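Local coordinates for protein HcgB (Methanococcus maripaludis, PDB 5D5P) that probably acts as a guanylyltransferase in the biosynthesis of the iron-guanylylpyridinol cofactor of [Fe]-hydrogenase, at residues Ser32-Ala37 / Ala95-Thr100; Lys38-Ala43 / Thr61-Ser66; Ser74-Arg79 / Arg101-Ile106; Ser111-Met116 / Glu143-Thr148; Thr124-Pro129 / Ile147-Arg152. All blocks are in the same frame, centred on the assembly; numbering follows the deposited sequence.

Interaction 1 of 5, residues Ser32-Ala37 / Ala95-Thr100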
# COMPACT_ATOMS: atom_id res chain seq x y z
N SER A 32 17.95 5.18 -8.92
CA SER A 32 19.26 4.58 -9.05
C SER A 32 19.28 3.12 -8.59
O SER A 32 19.86 2.26 -9.23
CB SER A 32 20.29 5.40 -8.28
OG SER A 32 21.58 4.82 -8.39
N THR A 33 18.61 2.86 -7.47
CA THR A 33 18.50 1.54 -6.90
C THR A 33 17.81 0.60 -7.85
O THR A 33 18.21 -0.56 -7.99
CB THR A 33 17.72 1.61 -5.58
OG1 THR A 33 18.46 2.43 -4.66
CG2 THR A 33 17.52 0.23 -4.98
N ILE A 34 16.74 1.08 -8.48
CA ILE A 34 15.97 0.27 -9.43
C ILE A 34 16.79 0.01 -10.70
O ILE A 34 16.90 -1.12 -11.16
CB ILE A 34 14.60 0.92 -9.79
CG1 ILE A 34 13.65 0.87 -8.58
CG2 ILE A 34 13.97 0.24 -11.00
CD1 ILE A 34 12.36 1.68 -8.73
N LYS A 35 17.38 1.06 -11.26
CA LYS A 35 18.07 0.93 -12.55
C LYS A 35 19.38 0.15 -12.42
O LYS A 35 19.82 -0.46 -13.39
CB LYS A 35 18.30 2.31 -13.16
CG LYS A 35 17.00 2.98 -13.60
CD LYS A 35 17.25 4.40 -14.09
CE LYS A 35 16.02 5.01 -14.74
NZ LYS A 35 16.13 6.50 -14.86
N SER A 36 19.99 0.16 -11.24
CA SER A 36 21.29 -0.48 -11.08
C SER A 36 21.18 -1.93 -10.61
O SER A 36 22.19 -2.62 -10.47
CB SER A 36 22.18 0.31 -10.11
OG SER A 36 21.78 0.10 -8.77
N ALA A 37 19.95 -2.39 -10.38
CA ALA A 37 19.74 -3.75 -9.91
C ALA A 37 20.34 -4.77 -10.88
O ALA A 37 20.12 -4.67 -12.10
CB ALA A 37 18.24 -4.00 -9.72
N ALA A 95 18.61 -11.31 -4.11
CA ALA A 95 18.11 -10.36 -5.10
C ALA A 95 18.43 -8.93 -4.68
O ALA A 95 18.41 -8.63 -3.48
CB ALA A 95 16.60 -10.53 -5.29
N ASP A 96 18.72 -8.06 -5.65
CA ASP A 96 18.95 -6.62 -5.44
C ASP A 96 17.64 -5.86 -5.42
O ASP A 96 17.54 -4.75 -4.88
CB ASP A 96 19.79 -6.02 -6.57
CG ASP A 96 21.15 -6.63 -6.68
OD1 ASP A 96 21.72 -6.99 -5.63
OD2 ASP A 96 21.65 -6.73 -7.82
N LEU A 97 16.65 -6.44 -6.07
CA LEU A 97 15.36 -5.79 -6.24
C LEU A 97 14.30 -6.87 -6.25
O LEU A 97 14.49 -7.92 -6.86
CB LEU A 97 15.34 -4.98 -7.56
CG LEU A 97 14.31 -3.85 -7.66
CD1 LEU A 97 14.68 -2.67 -6.74
CD2 LEU A 97 14.14 -3.42 -9.12
N ILE A 98 13.20 -6.63 -5.55
CA ILE A 98 12.10 -7.59 -5.46
C ILE A 98 10.82 -6.92 -5.94
O ILE A 98 10.48 -5.83 -5.49
CB ILE A 98 11.89 -8.11 -4.02
CG1 ILE A 98 13.05 -9.00 -3.59
CG2 ILE A 98 10.58 -8.93 -3.91
CD1 ILE A 98 14.32 -8.24 -3.20
N ILE A 99 10.13 -7.56 -6.86
CA ILE A 99 8.81 -7.07 -7.26
C ILE A 99 7.79 -8.06 -6.79
O ILE A 99 7.90 -9.25 -7.07
CB ILE A 99 8.70 -6.86 -8.78
CG1 ILE A 99 9.77 -5.87 -9.21
CG2 ILE A 99 7.26 -6.36 -9.11
CD1 ILE A 99 9.94 -5.80 -10.64
N THR A 100 6.85 -7.58 -5.99
CA THR A 100 5.86 -8.48 -5.40
C THR A 100 4.46 -7.97 -5.63
O THR A 100 4.24 -6.77 -5.74
CB THR A 100 6.10 -8.64 -3.87
OG1 THR A 100 5.10 -9.50 -3.32
CG2 THR A 100 6.03 -7.27 -3.16

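Interaction 2 of 5, residues Lys38-Ala43 / Thr61-Ser66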
# COMPACT_ATOMS: atom_id res chain seq x y z
N LYS A 38 21.08 -5.73 -10.35
CA LYS A 38 21.71 -6.76 -11.18
C LYS A 38 20.96 -8.08 -11.14
O LYS A 38 21.08 -8.89 -12.06
CB LYS A 38 23.17 -6.96 -10.79
CG LYS A 38 23.93 -5.66 -10.88
CD LYS A 38 23.73 -5.03 -12.26
CE LYS A 38 24.51 -3.73 -12.42
NZ LYS A 38 24.39 -3.21 -13.81
N ASN A 39 20.21 -8.29 -10.06
CA ASN A 39 19.45 -9.52 -9.91
C ASN A 39 18.10 -9.14 -9.35
O ASN A 39 17.98 -8.64 -8.22
CB ASN A 39 20.19 -10.50 -9.00
CG ASN A 39 21.41 -11.08 -9.66
OD1 ASN A 39 21.31 -11.93 -10.54
ND2 ASN A 39 22.58 -10.63 -9.23
N VAL A 40 17.07 -9.41 -10.15
CA VAL A 40 15.72 -9.02 -9.79
C VAL A 40 14.90 -10.26 -9.60
O VAL A 40 14.89 -11.12 -10.46
CB VAL A 40 15.09 -8.14 -10.89
CG1 VAL A 40 13.64 -7.80 -10.55
CG2 VAL A 40 15.90 -6.85 -11.10
N THR A 41 14.18 -10.35 -8.48
CA THR A 41 13.30 -11.48 -8.23
C THR A 41 11.86 -11.02 -8.28
O THR A 41 11.51 -10.01 -7.68
CB THR A 41 13.59 -12.16 -6.87
OG1 THR A 41 14.83 -12.87 -6.94
CG2 THR A 41 12.49 -13.17 -6.51
N VAL A 42 11.04 -11.74 -9.03
CA VAL A 42 9.61 -11.46 -9.05
C VAL A 42 8.94 -12.53 -8.20
O VAL A 42 9.11 -13.73 -8.42
CB VAL A 42 9.03 -11.47 -10.48
CG1 VAL A 42 7.62 -11.01 -10.44
CG2 VAL A 42 9.89 -10.56 -11.40
N ALA A 43 8.22 -12.08 -7.19
CA ALA A 43 7.67 -12.97 -6.17
C ALA A 43 6.37 -13.57 -6.67
O ALA A 43 5.31 -13.28 -6.14
CB ALA A 43 7.45 -12.20 -4.84
N THR A 61 16.62 -2.02 -16.80
CA THR A 61 17.76 -2.62 -16.11
C THR A 61 18.58 -3.53 -17.01
O THR A 61 18.14 -3.95 -18.08
CB THR A 61 17.33 -3.51 -14.94
OG1 THR A 61 16.64 -4.65 -15.46
CG2 THR A 61 16.41 -2.78 -13.96
N ASP A 62 19.82 -3.75 -16.59
CA ASP A 62 20.67 -4.82 -17.13
C ASP A 62 20.76 -5.94 -16.11
O ASP A 62 21.83 -6.19 -15.55
CB ASP A 62 22.08 -4.32 -17.46
CG ASP A 62 22.08 -3.30 -18.57
OD1 ASP A 62 21.50 -3.60 -19.63
OD2 ASP A 62 22.66 -2.20 -18.38
N ALA A 63 19.63 -6.59 -15.83
CA ALA A 63 19.58 -7.54 -14.73
C ALA A 63 19.21 -8.95 -15.15
O ALA A 63 18.54 -9.15 -16.16
CB ALA A 63 18.60 -7.04 -13.68
N ASN A 64 19.66 -9.93 -14.37
CA ASN A 64 19.08 -11.26 -14.44
C ASN A 64 17.74 -11.16 -13.74
O ASN A 64 17.71 -10.79 -12.57
CB ASN A 64 19.97 -12.29 -13.74
CG ASN A 64 21.40 -12.27 -14.24
OD1 ASN A 64 21.65 -12.11 -15.44
ND2 ASN A 64 22.35 -12.42 -13.32
N ILE A 65 16.64 -11.52 -14.40
CA ILE A 65 15.32 -11.41 -13.75
C ILE A 65 14.79 -12.81 -13.57
O ILE A 65 14.74 -13.57 -14.52
CB ILE A 65 14.31 -10.57 -14.57
CG1 ILE A 65 14.89 -9.19 -14.89
CG2 ILE A 65 13.02 -10.42 -13.81
CD1 ILE A 65 14.01 -8.37 -15.82
N SER A 66 14.36 -13.15 -12.36
CA SER A 66 14.01 -14.54 -12.06
C SER A 66 12.68 -14.63 -11.33
O SER A 66 12.34 -13.71 -10.61
CB SER A 66 15.09 -15.18 -11.18
OG SER A 66 16.35 -15.11 -11.83
O HOH W 1 20.92 -2.95 -13.81
O HOH W 2 23.10 -8.90 -14.25

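Interaction 3 of 5, residues Ser74-Arg79 / Arg101-Ile106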
# COMPACT_ATOMS: atom_id res chain seq x y z
N SER A 74 1.47 -18.95 1.40
CA SER A 74 1.41 -18.92 2.87
C SER A 74 1.22 -17.47 3.35
O SER A 74 0.63 -17.22 4.42
CB SER A 74 2.67 -19.56 3.48
OG SER A 74 3.80 -18.78 3.19
N ALA A 75 1.67 -16.51 2.54
CA ALA A 75 1.55 -15.10 2.91
C ALA A 75 0.10 -14.61 2.98
O ALA A 75 -0.19 -13.53 3.53
CB ALA A 75 2.32 -14.24 1.90
N ASP A 76 -0.80 -15.41 2.45
CA ASP A 76 -2.21 -15.03 2.45
C ASP A 76 -2.83 -15.23 3.83
O ASP A 76 -4.01 -14.93 4.02
CB ASP A 76 -2.96 -15.84 1.39
CG ASP A 76 -2.72 -15.27 -0.03
OD1 ASP A 76 -2.17 -14.16 -0.15
OD2 ASP A 76 -3.01 -15.96 -1.02
N LEU A 77 -2.07 -15.76 4.78
CA LEU A 77 -2.58 -15.85 6.14
C LEU A 77 -1.89 -14.79 7.01
O LEU A 77 -1.77 -14.96 8.22
CB LEU A 77 -2.36 -17.24 6.74
CG LEU A 77 -3.35 -18.30 6.21
CD1 LEU A 77 -2.81 -18.86 4.90
CD2 LEU A 77 -3.61 -19.40 7.22
N THR A 78 -1.45 -13.70 6.39
CA THR A 78 -0.85 -12.58 7.12
C THR A 78 -1.63 -11.29 6.86
O THR A 78 -2.48 -11.22 5.94
CB THR A 78 0.63 -12.31 6.76
OG1 THR A 78 0.71 -11.74 5.46
CG2 THR A 78 1.49 -13.57 6.83
N ARG A 79 -1.34 -10.28 7.65
CA ARG A 79 -2.07 -9.02 7.55
C ARG A 79 -1.79 -8.30 6.24
O ARG A 79 -2.68 -7.63 5.69
CB ARG A 79 -1.71 -8.12 8.74
CG ARG A 79 -2.36 -8.62 9.99
CD ARG A 79 -2.50 -7.52 11.03
NE ARG A 79 -3.48 -7.84 12.07
CZ ARG A 79 -3.82 -6.98 13.02
NH1 ARG A 79 -3.27 -5.77 13.03
NH2 ARG A 79 -4.71 -7.32 13.94
N ARG A 101 3.50 -8.88 -5.71
CA ARG A 101 2.13 -8.46 -5.85
C ARG A 101 1.29 -9.44 -5.07
O ARG A 101 1.61 -10.62 -5.04
CB ARG A 101 1.74 -8.44 -7.32
CG ARG A 101 0.33 -8.08 -7.55
CD ARG A 101 -0.14 -8.46 -8.93
NE ARG A 101 -1.42 -7.81 -9.12
CZ ARG A 101 -2.58 -8.44 -9.21
NH1 ARG A 101 -2.65 -9.76 -9.12
NH2 ARG A 101 -3.67 -7.71 -9.40
N GLY A 102 0.25 -8.96 -4.41
CA GLY A 102 -0.63 -9.83 -3.66
C GLY A 102 -1.69 -8.98 -3.02
O GLY A 102 -1.83 -7.80 -3.32
N ARG A 103 -2.41 -9.56 -2.07
CA ARG A 103 -3.47 -8.81 -1.41
C ARG A 103 -2.88 -7.64 -0.62
O ARG A 103 -1.79 -7.74 -0.08
CB ARG A 103 -4.26 -9.76 -0.51
CG ARG A 103 -5.66 -9.39 -0.32
CD ARG A 103 -6.40 -10.63 0.12
NE ARG A 103 -5.98 -11.05 1.45
CZ ARG A 103 -5.84 -12.31 1.86
NH1 ARG A 103 -6.08 -13.34 1.05
NH2 ARG A 103 -5.48 -12.55 3.13
N LEU A 104 -3.59 -6.52 -0.61
CA LEU A 104 -3.20 -5.36 0.17
C LEU A 104 -3.35 -5.64 1.67
O LEU A 104 -2.43 -5.41 2.47
CB LEU A 104 -4.06 -4.16 -0.22
CG LEU A 104 -3.99 -2.98 0.75
CD1 LEU A 104 -2.57 -2.35 0.79
CD2 LEU A 104 -5.04 -1.96 0.32
N GLY A 105 -4.53 -6.13 2.05
CA GLY A 105 -4.82 -6.33 3.47
C GLY A 105 -5.70 -7.57 3.57
O GLY A 105 -5.32 -8.62 3.10
N ILE A 106 -6.89 -7.42 4.16
CA ILE A 106 -7.81 -8.54 4.35
C ILE A 106 -8.45 -8.99 3.02
O ILE A 106 -8.33 -8.31 2.01
CB ILE A 106 -8.93 -8.18 5.35
CG1 ILE A 106 -9.91 -7.18 4.72
CG2 ILE A 106 -8.32 -7.64 6.67
CD1 ILE A 106 -11.25 -7.11 5.51
O HOH W 3 -6.35 -15.88 2.55
O HOH W 4 -2.18 -12.30 -2.09
O HOH W 5 -4.74 -10.60 4.98

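Interaction 4 of 5, residues Ser111-Met116 / Glu143-Thr148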
# COMPACT_ATOMS: atom_id res chain seq x y z
N SER A 111 -5.59 -5.58 -4.61
CA SER A 111 -4.19 -5.92 -4.78
C SER A 111 -3.25 -4.78 -4.55
O SER A 111 -3.58 -3.62 -4.81
CB SER A 111 -3.93 -6.45 -6.20
OG SER A 111 -4.66 -7.65 -6.39
N LEU A 112 -2.06 -5.14 -4.09
CA LEU A 112 -0.96 -4.19 -3.91
C LEU A 112 0.27 -4.75 -4.62
O LEU A 112 0.59 -5.94 -4.45
CB LEU A 112 -0.66 -4.00 -2.39
CG LEU A 112 0.60 -3.21 -2.05
CD1 LEU A 112 0.45 -1.72 -2.42
CD2 LEU A 112 0.92 -3.37 -0.55
N LEU A 113 0.91 -3.92 -5.45
CA LEU A 113 2.22 -4.25 -5.99
C LEU A 113 3.26 -3.38 -5.27
O LEU A 113 3.04 -2.20 -5.06
CB LEU A 113 2.27 -4.03 -7.52
CG LEU A 113 3.64 -4.27 -8.16
CD1 LEU A 113 3.44 -4.79 -9.59
CD2 LEU A 113 4.44 -2.99 -8.23
N LEU A 114 4.39 -3.98 -4.89
CA LEU A 114 5.50 -3.26 -4.27
C LEU A 114 6.78 -3.54 -5.02
O LEU A 114 7.00 -4.64 -5.54
CB LEU A 114 5.69 -3.68 -2.80
CG LEU A 114 4.52 -3.41 -1.84
CD1 LEU A 114 4.81 -4.10 -0.49
CD2 LEU A 114 4.31 -1.93 -1.65
N ILE A 115 7.62 -2.52 -5.10
CA ILE A 115 9.02 -2.71 -5.47
C ILE A 115 9.84 -2.47 -4.21
O ILE A 115 9.73 -1.40 -3.59
CB ILE A 115 9.45 -1.77 -6.60
CG1 ILE A 115 8.50 -1.92 -7.79
CG2 ILE A 115 10.91 -2.04 -6.97
CD1 ILE A 115 8.90 -1.05 -9.00
N MET A 116 10.56 -3.51 -3.81
CA MET A 116 11.34 -3.53 -2.58
C MET A 116 12.83 -3.71 -2.88
O MET A 116 13.22 -4.29 -3.90
CB MET A 116 10.83 -4.64 -1.68
CG MET A 116 9.39 -4.37 -1.21
SD MET A 116 8.60 -5.89 -0.59
CE MET A 116 9.65 -6.39 0.75
N GLU A 143 0.25 -5.09 -15.52
CA GLU A 143 0.93 -4.08 -16.32
C GLU A 143 0.69 -2.67 -15.79
O GLU A 143 1.64 -1.93 -15.54
CB GLU A 143 0.48 -4.16 -17.78
CG GLU A 143 1.14 -3.13 -18.67
CD GLU A 143 0.67 -3.23 -20.12
OE1 GLU A 143 -0.43 -3.77 -20.37
OE2 GLU A 143 1.43 -2.79 -21.00
N LEU A 144 -0.58 -2.30 -15.58
CA LEU A 144 -0.91 -0.97 -15.08
C LEU A 144 -0.31 -0.75 -13.68
O LEU A 144 0.16 0.35 -13.37
CB LEU A 144 -2.42 -0.77 -15.03
CG LEU A 144 -2.88 0.57 -14.47
CD1 LEU A 144 -2.32 1.68 -15.37
CD2 LEU A 144 -4.40 0.65 -14.39
N GLU A 145 -0.35 -1.78 -12.83
CA GLU A 145 0.19 -1.65 -11.47
C GLU A 145 1.66 -1.28 -11.57
O GLU A 145 2.13 -0.38 -10.86
CB GLU A 145 0.05 -2.95 -10.65
CG GLU A 145 -1.38 -3.25 -10.16
CD GLU A 145 -1.53 -4.66 -9.63
OE1 GLU A 145 -0.52 -5.41 -9.63
OE2 GLU A 145 -2.66 -5.02 -9.21
N LEU A 146 2.37 -1.97 -12.45
CA LEU A 146 3.83 -1.80 -12.48
C LEU A 146 4.21 -0.47 -13.10
O LEU A 146 5.09 0.24 -12.59
CB LEU A 146 4.49 -2.96 -13.20
CG LEU A 146 6.02 -2.90 -13.30
CD1 LEU A 146 6.62 -2.72 -11.92
CD2 LEU A 146 6.53 -4.21 -13.92
N ILE A 147 3.55 -0.14 -14.20
CA ILE A 147 3.81 1.13 -14.88
C ILE A 147 3.48 2.29 -13.93
O ILE A 147 4.22 3.29 -13.85
CB ILE A 147 3.00 1.25 -16.18
CG1 ILE A 147 3.58 0.29 -17.22
CG2 ILE A 147 3.07 2.67 -16.71
CD1 ILE A 147 2.85 0.30 -18.52
N THR A 148 2.39 2.15 -13.18
CA THR A 148 2.00 3.18 -12.21
C THR A 148 3.06 3.33 -11.11
O THR A 148 3.44 4.45 -10.75
CB THR A 148 0.62 2.87 -11.58
OG1 THR A 148 -0.39 2.98 -12.60
CG2 THR A 148 0.28 3.89 -10.51

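Interaction 5 of 5, residues Thr124-Pro129 / Ile147-Arg152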
# COMPACT_ATOMS: atom_id res chain seq x y z
N THR A 124 8.43 1.90 -3.91
CA THR A 124 7.25 2.42 -4.60
C THR A 124 6.23 1.29 -4.69
O THR A 124 6.54 0.17 -4.33
CB THR A 124 7.58 2.95 -6.01
OG1 THR A 124 6.41 3.55 -6.58
CG2 THR A 124 8.08 1.83 -6.95
N GLY A 125 5.02 1.59 -5.16
CA GLY A 125 3.96 0.60 -5.16
C GLY A 125 2.72 1.14 -5.86
O GLY A 125 2.65 2.31 -6.23
N SER A 126 1.71 0.29 -6.02
CA SER A 126 0.45 0.75 -6.57
C SER A 126 -0.64 -0.23 -6.16
O SER A 126 -0.33 -1.34 -5.74
CB SER A 126 0.55 0.84 -8.08
OG SER A 126 0.89 -0.44 -8.54
N VAL A 127 -1.90 0.17 -6.27
CA VAL A 127 -2.98 -0.73 -5.86
C VAL A 127 -3.98 -0.90 -6.99
O VAL A 127 -4.05 -0.08 -7.89
CB VAL A 127 -3.71 -0.24 -4.59
CG1 VAL A 127 -2.79 -0.35 -3.37
CG2 VAL A 127 -4.26 1.16 -4.77
N SER A 128 -4.73 -2.00 -6.97
CA SER A 128 -5.80 -2.22 -7.93
C SER A 128 -7.00 -2.83 -7.21
O SER A 128 -6.83 -3.50 -6.18
CB SER A 128 -5.30 -3.14 -9.06
OG SER A 128 -4.80 -4.37 -8.53
N PRO A 129 -8.21 -2.60 -7.74
CA PRO A 129 -9.39 -3.13 -7.05
C PRO A 129 -9.49 -4.64 -7.15
O PRO A 129 -8.98 -5.23 -8.10
CB PRO A 129 -10.56 -2.48 -7.79
CG PRO A 129 -9.96 -1.35 -8.58
CD PRO A 129 -8.57 -1.78 -8.91
N ILE A 147 3.55 -0.14 -14.20
CA ILE A 147 3.81 1.13 -14.88
C ILE A 147 3.48 2.29 -13.93
O ILE A 147 4.22 3.29 -13.85
CB ILE A 147 3.00 1.25 -16.18
CG1 ILE A 147 3.58 0.29 -17.22
CG2 ILE A 147 3.07 2.67 -16.71
CD1 ILE A 147 2.85 0.30 -18.52
N THR A 148 2.39 2.15 -13.18
CA THR A 148 2.00 3.18 -12.21
C THR A 148 3.06 3.33 -11.11
O THR A 148 3.44 4.45 -10.75
CB THR A 148 0.62 2.87 -11.58
OG1 THR A 148 -0.39 2.98 -12.60
CG2 THR A 148 0.28 3.89 -10.51
N ALA A 149 3.53 2.20 -10.60
CA ALA A 149 4.50 2.22 -9.49
C ALA A 149 5.80 2.86 -9.97
O ALA A 149 6.45 3.60 -9.21
CB ALA A 149 4.73 0.82 -8.93
N LEU A 150 6.17 2.61 -11.22
CA LEU A 150 7.40 3.21 -11.74
C LEU A 150 7.20 4.70 -12.01
O LEU A 150 8.06 5.50 -11.66
CB LEU A 150 7.89 2.50 -12.99
CG LEU A 150 8.38 1.07 -12.74
CD1 LEU A 150 8.51 0.34 -14.06
CD2 LEU A 150 9.72 1.05 -11.99
N GLU A 151 6.07 5.08 -12.62
CA GLU A 151 5.83 6.49 -12.97
C GLU A 151 5.83 7.41 -11.76
O GLU A 151 6.27 8.57 -11.86
CB GLU A 151 4.47 6.62 -13.66
CG GLU A 151 4.45 6.12 -15.05
CD GLU A 151 3.12 6.37 -15.71
OE1 GLU A 151 2.15 6.70 -15.00
OE2 GLU A 151 3.06 6.23 -16.95
N ARG A 152 5.35 6.90 -10.63
CA ARG A 152 5.22 7.76 -9.46
C ARG A 152 6.55 8.02 -8.77
O ARG A 152 6.62 8.91 -7.93
CB ARG A 152 4.19 7.21 -8.49
CG ARG A 152 4.52 5.90 -7.93
CD ARG A 152 3.29 5.34 -7.20
NE ARG A 152 2.98 6.02 -5.94
CZ ARG A 152 3.69 5.91 -4.82
NH1 ARG A 152 3.29 6.55 -3.73
NH2 ARG A 152 4.84 5.21 -4.79

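Interaction 1 of 5, residues Ser32-Ala37 / Ala95-Thr100
Leu-97 meets Ala-37 with its CB and Ile-34 with its two methyls. Ala-37 CB lies 3.7 Å from Leu-97 CB, close enough that the small residue brings the chain leaving the helix right up to the start of the strand. Leu-97 CG stands anti to the backbone N (chi1 -158°), and beyond it the methyls divide their partners on Ile-34: CD1 is 4.1 Å from Ile-34 CG1, while CD2 is 4.1 Å from Ile-34 CG2. The branched isoleucine thus offers one carbon to each branch of the leucine, and the two side chains cross obliquely. Thr-33 adds a looser touch through its methyl, CG2, 4.4 Å from Leu-97 CD1; its hydroxyl is occupied by Ala-29 O within the helix. Beside this greasy patch Asp-96 CB comes 4.1 Å from Ala-37 CB. The carboxylate is used beyond the pair: OD2 accepts hydrogen bonds from the backbone N of both Lys-38 and Asn-39, which fixes the turn carrying Ala-37, and an acid suits a place where two N-H groups converge. Ile-34 also packs on Ile-60, Ile-153 and Ile-155, and Leu-97 on Val-40 and Ile-115. The contact therefore seats the C-terminal end of helix 24-35 against the beginning of strand 97-103, which runs between strands 39-43 and 111-117 of the sheet.

Interaction 2 of 5, residues Lys38-Ala43 / Thr61-Ser66
Asn-39 and Asn-64 are neighbours on adjacent parallel strands, their side chains side by side on the same face. On Asn-64, CB lies 3.5 Å from Asn-39 OD1. CG, set anti to the carbonyl carbon (chi1 -53°), stays beside the same oxygen at 3.7 Å, and at the tip ND2 donates to Asn-39 OD1 over 3.0 Å. The amide planes are 52° apart, and the donor is tilted from the carbonyl plane of Asn-39. Asparagine suits both places because one amide supplies the N-H and the other the oxygen.

Beneath this pair the backbones are bound in regular parallel fashion. Asn-64 N donates to Lys-38 O and Asn-64 O accepts from Val-40 N; Val-40 O then takes Ser-66 N, and Ser-66 O takes Val-42 N at 2.8 Å, so the donating strand alternates from one bond to the next. On the other face of the sheet the side chains are apolar. Val-40 CG2 packs 3.7 Å from Ala-63 CB, and Val-42 CG2 lies 4.0 Å from Ile-65 CG2. Branched valine and isoleucine favour extended backbone, and here they form a surface on which Phe-50 of helix 47-57 rests against Val-42 and Ile-65. At the entrance to the strands a water donates to both Lys-38 O and Asp-62 O. Strand 39-43, helix 47-57 and strand 64-67 form a beta-alpha-beta crossover, with strand 64-67 at the sheet edge within this chain.

Interaction 3 of 5, residues Ser74-Arg79 / Arg101-Ile106
Arg-103 reaches across to Asp-76, where its NH2 donates to the backbone oxygen, Asp-76 O, over 2.9 Å. This is the tight part of the contact. The bond is bent, with an N-H...O angle of 145°, and the acceptor sits a little out of the guanidinium plane. A second grip orients the group: Arg-103 NE bonds Gly-105 O, in the guanidinium plane, at 3.0 Å, closing the arginine back on its own chain. The bend of the chain at chi3 (68°) places NE for this. Arginine suits the place because its several N-H groups can serve acceptors in different directions at once. Nearby, Gly-105 CA comes 3.3 Å from Arg-79 O in a CA-H...O contact.

On the looser side three waters bridge the segments. Asp-76 OD1 lies over one face of the guanidinium, 4.2 Å from Arg-103 NH1, so the opposite charges would be expected to attract, although no N-H points at the oxygen and no salt bridge forms. One water joins Asp-76 O to Arg-103 NH1; another takes Arg-103 N and gives to Asp-76 OD1. A third accepts from Arg-103 NH2 and lies between Gly-105 O and Thr-78 O.

Pro-81, at the start of helix 81-92, touches both Asp-76 and Arg-103. The contact thus ties the loop leading into that helix to the end of strand 97-103, beside the second subunit, whose Lys-119 O binds Arg-79 NH2 and whose Leu-123 packs on Ile-106.

Interaction 4 of 5, residues Ser111-Met116 / Glu143-Thr148
Leu-113 and Ile-115 of a sheet strand pack against Glu-145 and Leu-146 of helix 138-151, the helix-on-sheet layer of an alpha/beta fold. The segment axes approach to 8.7 Å at an angle of 42°. Leu-113 CG is anti to the backbone N (chi1 177°), and its CD1 lies 4.2 Å from Leu-146 CB and 4.0 Å from Glu-145 CB. Further along the strand Ile-115 CD1 meets Leu-146 CD1 at 4.1 Å, the two side chains crossing at about a right angle. Leucine suits the helix position because its forked end can reach the strand although its CB points elsewhere; Leu-146 also packs on Val-53 and Ile-56 of helix 47-57.

Glu-145 brings a carboxylate into this buried layer. Extended beyond CG, it lays that group over the start of the strand, with OE1 3.8 Å from Leu-113 CB and OE2 3.6 Å from Ser-111 CB. The charge is answered outside the pair: OE1 forms a salt bridge with Arg-101 NE, and OE2 lies beside Ser-128 OG, too close for the details of that bond to be certain. The arginine would be expected to favour the ionised acid here. The small side chain of Ser-111 leaves room for the carboxylate at this end. Apolar side chains on one face of a strand meeting one side of a helix are characteristic of a layered alpha/beta sheet.

Interaction 5 of 5, residues Thr124-Pro129 / Ile147-Arg152
Thr-124, Ala-149 and Arg-152 bury the most surface here, and the hydroxyl of Thr-124 links all three. Thr-124 OG1, anti to the backbone N (chi1 -175°), donates to Ala-149 O over 2.6 Å and accepts from Arg-152 NH2 at 2.9 Å, this nitrogen approaching with the hydroxyl in the guanidinium plane. A threonine fits because one atom can both give and take, while its methyl, CG2, sits 3.3 Å from the same carbonyl oxygen, Ala-149 O.

Ala-149 turns its CB onto the strand, 3.7 Å from Gly-125 C. It offers only this methyl to the strand backbone, and the segment axes approach to 6.6 Å. Arg-152 lays CD 3.2 Å from Gly-125 O, a buried oxygen with no hydrogen-bond partner in the model. Ser-126 adds its CB, 3.9 Å from Thr-148 CG2, and gives its hydroxyl to Glu-145 O.

The guanidinium also reaches the second subunit, bonding Ser-109 O of that subunit through NH2 and its Ser-128 O through NH1. This is close helix-on-sheet packing through small residues in an alpha/beta fold, at the outermost strand of the chain's sheet, with Arg-152 extending it to the second subunit.

How the interactions relate
All five contacts gather on one mixed sheet, ordered 64-67, 39-43, 97-103, 111-117, 122-128. Interaction 2 is nested along the chain within the loop closed by interaction 1, and their centres are about 7 Å apart. Interactions 1 and 3 both use strand 97-103 and cross along the chain, but their centres lie about 22 Å apart, on opposite sides of the chain's centre. Interactions 4 and 5 follow later, about 4 Å apart between centres, and share helix 138-151. Neighbouring strands 97-103 and 111-117 join interaction 3 to interaction 4. Interactions 3 and 5 both touch the second subunit, so the end of strand 97-103 and the outermost strand 122-128 both lie near the subunit interface.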